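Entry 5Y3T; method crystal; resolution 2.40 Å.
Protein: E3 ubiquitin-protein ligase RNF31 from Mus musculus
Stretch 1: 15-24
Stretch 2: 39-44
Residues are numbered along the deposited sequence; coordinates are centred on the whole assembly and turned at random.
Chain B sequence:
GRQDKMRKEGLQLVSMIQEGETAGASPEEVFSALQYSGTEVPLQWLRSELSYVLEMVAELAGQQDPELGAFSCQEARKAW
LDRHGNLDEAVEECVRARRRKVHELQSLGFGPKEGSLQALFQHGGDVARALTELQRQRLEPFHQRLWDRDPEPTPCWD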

ATOM      1  N   SER B  15      17.482  17.428  -9.856  1.00 60.90           N
ATOM      2  CA  SER B  15      17.770  17.700 -11.259  1.00 63.04           C
ATOM      3  C   SER B  15      17.456  16.524 -12.155  1.00 53.52           C
ATOM      4  O   SER B  15      16.826  16.673 -13.181  1.00 56.92           O
ATOM      5  CB  SER B  15      19.238  18.101 -11.407  1.00 64.58           C
ATOM      6  OG  SER B  15      19.593  18.079 -12.751  1.00 72.51           O
ATOM      7  N   MET B  16      17.865  15.346 -11.752  1.00 55.55           N
ATOM      8  CA  MET B  16      17.607  14.153 -12.564  1.00 57.28           C
ATOM      9  C   MET B  16      16.174  13.729 -12.494  1.00 55.85           C
ATOM     10  O   MET B  16      15.647  13.215 -13.481  1.00 54.03           O
ATOM     11  CB  MET B  16      18.498  12.992 -12.124  1.00 66.33           C
ATOM     12  CG  MET B  16      19.759  12.897 -12.960  1.00 74.53           C
ATOM     13  SD  MET B  16      21.128  12.345 -11.969  1.00 86.29           S
ATOM     14  CE  MET B  16      22.236  11.973 -13.331  1.00 90.11           C
ATOM     15  N   ILE B  17      15.551  13.919 -11.322  1.00 51.87           N
ATOM     16  CA  ILE B  17      14.116  13.664 -11.168  1.00 53.70           C
ATOM     17  C   ILE B  17      13.358  14.542 -12.173  1.00 50.29           C
ATOM     18  O   ILE B  17      12.414  14.090 -12.808  1.00 51.67           O
ATOM     19  CB  ILE B  17      13.608  14.004  -9.721  1.00 55.26           C
ATOM     20  CG1 ILE B  17      14.160  13.058  -8.649  1.00 58.89           C
ATOM     21  CG2 ILE B  17      12.087  14.077  -9.647  1.00 58.91           C
ATOM     22  CD1 ILE B  17      14.125  11.607  -9.009  1.00 60.16           C
ATOM     23  N   GLN B  18      13.787  15.802 -12.271  1.00 52.06           N
ATOM     24  CA  GLN B  18      13.159  16.822 -13.108  1.00 54.63           C
ATOM     25  C   GLN B  18      13.223  16.415 -14.573  1.00 58.43           C
ATOM     26  O   GLN B  18      12.183  16.305 -15.206  1.00 55.06           O
ATOM     27  CB  GLN B  18      13.836  18.170 -12.852  1.00 61.97           C
ATOM     28  CG  GLN B  18      13.226  19.348 -13.560  1.00 66.56           C
ATOM     29  CD  GLN B  18      13.709  20.662 -12.990  1.00 70.97           C
ATOM     30  OE1 GLN B  18      14.848  21.053 -13.204  1.00 85.57           O
ATOM     31  NE2 GLN B  18      12.833  21.363 -12.286  1.00 67.71           N
ATOM     32  N   GLU B  19      14.431  16.119 -15.069  1.00 60.02           N
ATOM     33  CA  GLU B  19      14.634  15.548 -16.418  1.00 62.64           C
ATOM     34  C   GLU B  19      13.772  14.312 -16.642  1.00 57.42           C
ATOM     35  O   GLU B  19      13.073  14.205 -17.636  1.00 57.36           O
ATOM     36  CB  GLU B  19      16.103  15.158 -16.647  1.00 70.31           C
ATOM     37  CG  GLU B  19      16.973  16.237 -17.260  1.00 77.29           C
ATOM     38  CD  GLU B  19      18.459  15.872 -17.248  1.00 91.75           C
ATOM     39  OE1 GLU B  19      18.806  14.682 -17.024  1.00 91.52           O
ATOM     40  OE2 GLU B  19      19.291  16.786 -17.458  1.00 93.42           O
ATOM     41  N   GLY B  20      13.824  13.375 -15.707  1.00 56.63           N
ATOM     42  CA  GLY B  20      12.988  12.179 -15.785  1.00 52.95           C
ATOM     43  C   GLY B  20      11.492  12.439 -15.995  1.00 53.61           C
ATOM     44  O   GLY B  20      10.917  11.903 -16.957  1.00 48.95           O
ATOM     45  N   GLU B  21      10.871  13.270 -15.141  1.00 42.99           N
ATOM     46  CA  GLU B  21       9.431  13.492 -15.242  1.00 51.63           C
ATOM     47  C   GLU B  21       9.004  14.047 -16.599  1.00 51.44           C
ATOM     48  O   GLU B  21       7.949  13.640 -17.119  1.00 46.93           O
ATOM     49  CB  GLU B  21       8.905  14.445 -14.166  1.00 56.86           C
ATOM     50  CG  GLU B  21       7.368  14.454 -14.081  1.00 57.78           C
ATOM     51  CD  GLU B  21       6.790  15.464 -13.086  1.00 53.98           C
ATOM     52  OE1 GLU B  21       7.506  16.319 -12.538  1.00 59.45           O
ATOM     53  OE2 GLU B  21       5.586  15.400 -12.841  1.00 52.48           O
ATOM     54  N   THR B  22       9.801  14.965 -17.147  1.00 49.08           N
ATOM     55  CA  THR B  22       9.505  15.591 -18.422  1.00 60.79           C
ATOM     56  C   THR B  22       9.667  14.568 -19.544  1.00 61.14           C
ATOM     57  O   THR B  22       9.054  14.729 -20.575  1.00 67.70           O
ATOM     58  CB  THR B  22      10.384  16.829 -18.710  1.00 67.45           C
ATOM     59  OG1 THR B  22      11.760  16.445 -18.761  1.00 85.68           O
ATOM     60  CG2 THR B  22      10.208  17.904 -17.633  1.00 71.71           C
ATOM     61  N   ALA B  23      10.455  13.506 -19.337  1.00 57.81           N
ATOM     62  CA  ALA B  23      10.496  12.367 -20.294  1.00 55.58           C
ATOM     63  C   ALA B  23       9.572  11.197 -19.951  1.00 57.73           C
ATOM     64  O   ALA B  23       9.665  10.155 -20.590  1.00 59.24           O
ATOM     65  CB  ALA B  23      11.922  11.858 -20.444  1.00 52.49           C
ATOM     66  N   GLY B  24       8.684  11.348 -18.965  1.00 55.61           N
ATOM     67  CA  GLY B  24       7.738  10.280 -18.591  1.00 53.70           C
ATOM     68  C   GLY B  24       8.202   9.260 -17.565  1.00 51.49           C
ATOM     69  O   GLY B  24       7.525   8.261 -17.341  1.00 61.24           O
ATOM     70  N   THR B  39      24.480   4.633 -13.192  1.00 54.54           N
ATOM     71  CA  THR B  39      24.420   5.369 -14.476  1.00 56.81           C
ATOM     72  C   THR B  39      24.324   6.910 -14.314  1.00 62.06           C
ATOM     73  O   THR B  39      23.664   7.416 -13.382  1.00 61.28           O
ATOM     74  CB  THR B  39      23.253   4.857 -15.365  1.00 58.70           C
ATOM     75  OG1 THR B  39      23.256   5.539 -16.622  1.00 65.49           O
ATOM     76  CG2 THR B  39      21.882   5.108 -14.693  1.00 63.71           C
ATOM     77  N   GLU B  40      25.017   7.632 -15.205  1.00 73.49           N
ATOM     78  CA  GLU B  40      24.942   9.108 -15.292  1.00 75.46           C
ATOM     79  C   GLU B  40      23.771   9.561 -16.157  1.00 67.42           C
ATOM     80  O   GLU B  40      23.446  10.742 -16.150  1.00 67.14           O
ATOM     81  CB  GLU B  40      26.235   9.724 -15.867  1.00 81.77           C
ATOM     82  CG  GLU B  40      27.430   9.762 -14.912  1.00 92.54           C
ATOM     83  CD  GLU B  40      28.359   8.566 -15.048  1.00100.49           C
ATOM     84  OE1 GLU B  40      28.347   7.921 -16.121  1.00108.23           O
ATOM     85  OE2 GLU B  40      29.114   8.270 -14.086  1.00 95.71           O
ATOM     86  N   VAL B  41      23.152   8.607 -16.862  1.00 64.57           N
ATOM     87  CA  VAL B  41      22.117   8.820 -17.860  1.00 57.85           C
ATOM     88  C   VAL B  41      20.950   7.866 -17.534  1.00 57.99           C
ATOM     89  O   VAL B  41      20.702   6.849 -18.228  1.00 59.99           O
ATOM     90  CB  VAL B  41      22.654   8.501 -19.289  1.00 67.18           C
ATOM     91  CG1 VAL B  41      23.588   9.602 -19.772  1.00 64.70           C
ATOM     92  CG2 VAL B  41      23.386   7.142 -19.354  1.00 61.97           C
ATOM     93  N   PRO B  42      20.210   8.171 -16.476  1.00 55.42           N
ATOM     94  CA  PRO B  42      19.139   7.242 -16.050  1.00 55.63           C
ATOM     95  C   PRO B  42      18.054   6.948 -17.081  1.00 55.25           C
ATOM     96  O   PRO B  42      17.549   5.839 -17.123  1.00 53.50           O
ATOM     97  CB  PRO B  42      18.527   7.948 -14.824  1.00 62.70           C
ATOM     98  CG  PRO B  42      18.976   9.376 -14.926  1.00 66.09           C
ATOM     99  CD  PRO B  42      20.321   9.338 -15.591  1.00 60.54           C
ATOM    100  N   LEU B  43      17.675   7.928 -17.892  1.00 60.81           N
ATOM    101  CA  LEU B  43      16.656   7.687 -18.917  1.00 63.35           C
ATOM    102  C   LEU B  43      17.082   6.625 -19.884  1.00 59.81           C
ATOM    103  O   LEU B  43      16.312   5.711 -20.179  1.00 58.41           O
ATOM    104  CB  LEU B  43      16.309   8.966 -19.675  1.00 70.71           C
ATOM    105  CG  LEU B  43      15.635  10.045 -18.805  1.00 72.60           C
ATOM    106  CD1 LEU B  43      15.442  11.312 -19.618  1.00 74.15           C
ATOM    107  CD2 LEU B  43      14.303   9.541 -18.239  1.00 75.76           C
ATOM    108  N   GLN B  44      18.325   6.720 -20.347  1.00 65.86           N
ATOM    109  CA  GLN B  44      18.866   5.719 -21.269  1.00 70.21           C
ATOM    110  C   GLN B  44      18.836   4.347 -20.651  1.00 63.13           C
ATOM    111  O   GLN B  44      18.312   3.429 -21.260  1.00 56.15           O
ATOM    112  CB  GLN B  44      20.286   6.062 -21.725  1.00 77.16           C
ATOM    113  CG  GLN B  44      20.322   7.113 -22.832  1.00 84.40           C
ATOM    114  CD  GLN B  44      21.738   7.423 -23.266  1.00 87.74           C
ATOM    115  OE1 GLN B  44      22.511   6.511 -23.567  1.00 85.44           O
ATOM    116  NE2 GLN B  44      22.100   8.705 -23.262  1.00 94.08           N
TER

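Contact between the C-terminal part of a helix (15-22, running on into Ala23 and Gly24) and the segment 39-44, where a loop leads into a second helix at Pro42. The contact is small, 251 Å² over both sides, and made by van der Waals contacts, methyl groups meeting apolar atoms and carbonyl oxygens; no hydrogen bond crosses it. Two residues, Met16 and Leu43, account for about half of the covered area.

Met16 points toward the other segment and reaches it with its terminal methyl. Its chi1 (-95°) and chi2 (145°) both lie between the usual wells, while chi3 is t (167°), so the end of the chain is extended. In this conformation Met16 CE lies 3.3 Å from Glu40 O and 4.0 Å from Pro42 CD. The first is a close methyl-to-carbonyl approach, the second an apolar contact with the proline ring, whose pucker is C-gamma endo. Glu40 thus takes part through its backbone: its CB points away, its chi1 is m (-75°), and the nearest side-chain approach is Glu40 CB to Met16 CE, 5.2 Å.

Leu43 is the centre of a second group of contacts. Its chi1 of -65° (m) and chi2 of 175° (t) form a standard leucine rotamer, and both methyls are used. Leu43 CD2 lies 3.8 Å from Gly20 CA, where the helix presents bare backbone; Leu43 CD1 lies 4.2 Å from Glu19 O. Both methyls border Ala23 CB, Leu43 CD1 at 3.7 Å and Leu43 CD2 at 4.0 Å. An ideal CB on Gly20 would point sideways, 4.3 Å from Leu43 CD2, and would be crowded by Met16 O (3.3 Å from that CB), so the contact with Leu43 does not itself call for glycine. The CA atoms of Gly20 and Leu43 are 6.6 Å apart, against 7.9 Å for Met16 and Pro42, a wider gap that the long methionine side chain spans.

Glu19 points toward the second segment, but the nearest approach of its side chain is Glu19 CB to Leu43 CD1, 4.9 Å. Its carbonyl accepts from Thr22 OG1 (2.8 Å to Glu19 O) and from Ala23 N (3.2 Å to Glu19 O). The p rotamer of Thr22 (chi1 61°) places its hydroxyl for that bond. Ala23 is the first residue to leave helical angles, yet it still directs CB toward Leu43. Before the second helix, Val41 occupies the N-cap position with its CA-to-CB bond pointing away; its N donates to Thr39 OG1 (3.1 Å from Val41 N), a bond served by the t rotamer of Thr39.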